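PDB 2JC5: exodeoxyribonuclease from Neisseria meningitidis, which probably cleaves the DNA backbone at abasic sites during repair, as a magnesium- or manganese-dependent AP endonuclease of the DNase I-like superfamily. Local coordinates for residues W150-N156 with E175-G180. Numbering follows the deposited sequence.
Sequences WNIAHQN and EREWIG. With BCN (bicine), chain C.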
loop_
_atom_site.group_PDB
_atom_site.type_symbol
_atom_site.label_atom_id
_atom_site.label_comp_id
_atom_site.label_asym_id
_atom_site.label_seq_id
_atom_site.Cartn_x
_atom_site.Cartn_y
_atom_site.Cartn_z
ATOM N N TRP A 150 2.702 2.305 -3.994
ATOM C CA TRP A 150 4.015 2.136 -4.601
ATOM C C TRP A 150 4.353 3.295 -5.518
ATOM O O TRP A 150 5.480 3.376 -5.997
ATOM C CB TRP A 150 4.097 0.813 -5.368
ATOM C CG TRP A 150 4.021 -0.416 -4.494
ATOM C CD1 TRP A 150 3.002 -0.771 -3.658
ATOM C CD2 TRP A 150 4.998 -1.453 -4.388
ATOM N NE1 TRP A 150 3.291 -1.960 -3.031
ATOM C CE2 TRP A 150 4.502 -2.412 -3.481
ATOM C CE3 TRP A 150 6.239 -1.682 -4.990
ATOM C CZ2 TRP A 150 5.215 -3.554 -3.145
ATOM C CZ3 TRP A 150 6.928 -2.834 -4.668
ATOM C CH2 TRP A 150 6.420 -3.738 -3.752
ATOM N N ASN A 151 3.380 4.159 -5.803
ATOM C CA ASN A 151 3.623 5.389 -6.573
ATOM C C ASN A 151 4.187 5.122 -7.967
ATOM O O ASN A 151 4.798 5.998 -8.584
ATOM C CB ASN A 151 4.498 6.367 -5.762
ATOM C CG ASN A 151 3.693 7.345 -4.929
ATOM O OD1 ASN A 151 4.007 7.595 -3.755
ATOM N ND2 ASN A 151 2.675 7.909 -5.520
ATOM N N ILE A 152 3.886 3.939 -8.508
ATOM C CA ILE A 152 4.306 3.578 -9.872
ATOM C C ILE A 152 3.161 2.799 -10.521
ATOM O O ILE A 152 2.656 1.860 -9.919
ATOM C CB ILE A 152 5.558 2.697 -9.888
ATOM C CG1 ILE A 152 6.747 3.407 -9.232
ATOM C CG2 ILE A 152 5.910 2.306 -11.319
ATOM C CD1 ILE A 152 7.887 2.450 -8.898
ATOM N N ALA A 153 2.751 3.219 -11.717
ATOM C CA ALA A 153 1.854 2.454 -12.588
ATOM C C ALA A 153 2.733 1.643 -13.541
ATOM O O ALA A 153 3.680 2.174 -14.123
ATOM C CB ALA A 153 0.917 3.386 -13.365
ATOM N N HIS A 154 2.391 0.372 -13.735
ATOM C CA HIS A 154 3.300 -0.538 -14.431
ATOM C C HIS A 154 3.198 -0.472 -15.961
ATOM O O HIS A 154 4.208 -0.280 -16.637
ATOM C CB HIS A 154 3.052 -1.955 -13.912
ATOM C CG HIS A 154 3.976 -2.993 -14.458
ATOM N ND1 HIS A 154 3.647 -4.332 -14.449
ATOM C CD2 HIS A 154 5.167 -2.896 -15.093
ATOM C CE1 HIS A 154 4.630 -5.021 -15.015
ATOM N NE2 HIS A 154 5.560 -4.174 -15.419
ATOM N N GLN A 155 1.986 -0.613 -16.489
ATOM C CA GLN A 155 1.729 -0.765 -17.923
ATOM C C GLN A 155 0.698 0.254 -18.378
ATOM O O GLN A 155 0.080 0.906 -17.549
ATOM C CB GLN A 155 1.175 -2.165 -18.200
ATOM C CG GLN A 155 2.063 -3.303 -17.736
ATOM C CD GLN A 155 1.562 -4.643 -18.229
ATOM O OE1 GLN A 155 0.654 -5.237 -17.648
ATOM N NE2 GLN A 155 2.139 -5.117 -19.321
ATOM N N ASN A 156 0.475 0.352 -19.687
ATOM C CA ASN A 156 -0.482 1.326 -20.216
ATOM C C ASN A 156 -1.872 1.156 -19.611
ATOM O O ASN A 156 -2.565 2.139 -19.328
ATOM C CB ASN A 156 -0.581 1.230 -21.739
ATOM C CG ASN A 156 0.675 1.665 -22.445
ATOM O OD1 ASN A 156 1.555 2.267 -21.857
ATOM N ND2 ASN A 156 0.744 1.375 -23.738
ATOM N N GLU A 175 11.057 3.473 -13.725
ATOM C CA GLU A 175 10.149 3.056 -12.674
ATOM C C GLU A 175 9.330 1.837 -13.074
ATOM O O GLU A 175 9.164 0.903 -12.291
ATOM C CB GLU A 175 9.208 4.208 -12.338
ATOM C CG GLU A 175 9.890 5.387 -11.676
ATOM C CD GLU A 175 8.948 6.542 -11.466
ATOM O OE1 GLU A 175 8.039 6.729 -12.289
ATOM O OE2 GLU A 175 9.122 7.278 -10.481
ATOM N N ARG A 176 8.794 1.863 -14.291
ATOM C CA ARG A 176 8.001 0.751 -14.797
ATOM C C ARG A 176 8.868 -0.504 -14.892
ATOM O O ARG A 176 8.425 -1.606 -14.560
ATOM C CB ARG A 176 7.441 1.082 -16.169
ATOM C CG ARG A 176 6.537 2.303 -16.197
ATOM C CD ARG A 176 6.234 2.747 -17.612
ATOM N NE ARG A 176 5.511 1.717 -18.353
ATOM C CZ ARG A 176 5.211 1.787 -19.648
ATOM N NH1 ARG A 176 5.565 2.850 -20.370
ATOM N NH2 ARG A 176 4.552 0.787 -20.215
ATOM N N GLU A 177 10.102 -0.323 -15.351
ATOM C CA GLU A 177 11.045 -1.442 -15.447
ATOM C C GLU A 177 11.291 -2.055 -14.075
ATOM O O GLU A 177 11.387 -3.270 -13.946
ATOM C CB GLU A 177 12.374 -1.025 -16.092
ATOM C CG GLU A 177 13.352 -2.188 -16.294
ATOM N N TRP A 178 11.407 -1.208 -13.059
ATOM C CA TRP A 178 11.681 -1.657 -11.706
ATOM C C TRP A 178 10.526 -2.532 -11.187
ATOM O O TRP A 178 10.769 -3.633 -10.675
ATOM C CB TRP A 178 11.975 -0.456 -10.791
ATOM C CG TRP A 178 12.390 -0.842 -9.419
ATOM C CD1 TRP A 178 13.664 -1.085 -8.967
ATOM C CD2 TRP A 178 11.523 -1.048 -8.293
ATOM N NE1 TRP A 178 13.633 -1.441 -7.642
ATOM C CE2 TRP A 178 12.341 -1.421 -7.199
ATOM C CE3 TRP A 178 10.136 -0.955 -8.101
ATOM C CZ2 TRP A 178 11.826 -1.694 -5.937
ATOM C CZ3 TRP A 178 9.626 -1.229 -6.843
ATOM C CH2 TRP A 178 10.471 -1.602 -5.775
ATOM N N ILE A 179 9.280 -2.071 -11.351
ATOM C CA ILE A 179 8.118 -2.885 -10.979
ATOM C C ILE A 179 8.111 -4.193 -11.754
ATOM O O ILE A 179 7.820 -5.247 -11.202
ATOM C CB ILE A 179 6.760 -2.151 -11.241
ATOM C CG1 ILE A 179 6.573 -0.991 -10.254
ATOM C CG2 ILE A 179 5.546 -3.127 -11.170
ATOM C CD1 ILE A 179 6.166 -1.395 -8.823
ATOM N N GLY A 180 8.435 -4.129 -13.041
ATOM C CA GLY A 180 8.498 -5.332 -13.850
ATOM C C GLY A 180 9.503 -6.345 -13.324
ATOM O O GLY A 180 9.260 -7.551 -13.363
HETATM N N1 BCN C . 2.223 10.449 -8.546
HETATM C C1 BCN C . 3.379 9.549 -8.323
HETATM C C2 BCN C . 4.630 10.291 -7.918
HETATM O O21 BCN C . 5.644 9.605 -7.601
HETATM O O22 BCN C . 4.614 11.533 -7.909
HETATM C C3 BCN C . 1.186 10.330 -7.511
HETATM C C4 BCN C . 1.480 11.320 -6.400
HETATM O O4 BCN C . 1.661 12.672 -6.891
HETATM C C5 BCN C . 1.634 10.238 -9.916
HETATM C C6 BCN C . 1.020 11.528 -10.444
HETATM O O6 BCN C . 1.813 12.671 -10.119
HETATM O O HOH W 1 5.879 -1.819 -18.668
HETATM O O HOH W 2 3.933 3.141 -22.807
#
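The imidazole of His-154 takes the methyl CG2 of Ile-179 over one face, 3.9 Å from the ring centroid to CG2, in a CH-pi contact; in the conformer modelled here, Gln-155 CG lies over the opposite face. With CG anti to the backbone N (chi1 -176°), the ring reaches the helix, where NE2 of His-154 lies 3.5 Å from Gly-180 CA. The indoles of Trp-150 and Trp-178 meet edge to edge, the two CZ3 atoms 3.8 Å apart, and Ile-179 CD1 fits beside them at Trp-150 CE3.

Between these rings the branched Ile-152 fills the buried centre: its CG2 presses on Ile-179 CG1 at 3.5 Å, while its CD1 leans toward Trp-178. Polar grip comes at the other end, where Arg-176, its chain bent at chi3 (62°), lays the edge of its guanidinium against the loop. NE donates to His-154 O (2.9 Å, 161° at the hydrogen), the oxygen lying near the guanidinium plane, and that carbonyl also accepts a bond from a water. A second water joins Arg-176 NH1 to Asn-156 OD1, the long, flexible arginine thus spanning the partly exposed margin.

Glu-175 offers its CB to Ile-152, but its buried carboxylate is held elsewhere: OE2 by a salt bridge to Lys-123, which also binds Asn-151 O and bicine, and by Gln-120, OE1 by the backbone amides of Gly-170 and Leu-172. Helix 173-184 thus backs the loop after strand 143-147 in the DNase I-like fold of AP endonucleases, carrying Asn-151, a bicine-pocket residue and predicted transition-state stabiliser, just after the predicted catalytic Asp-149.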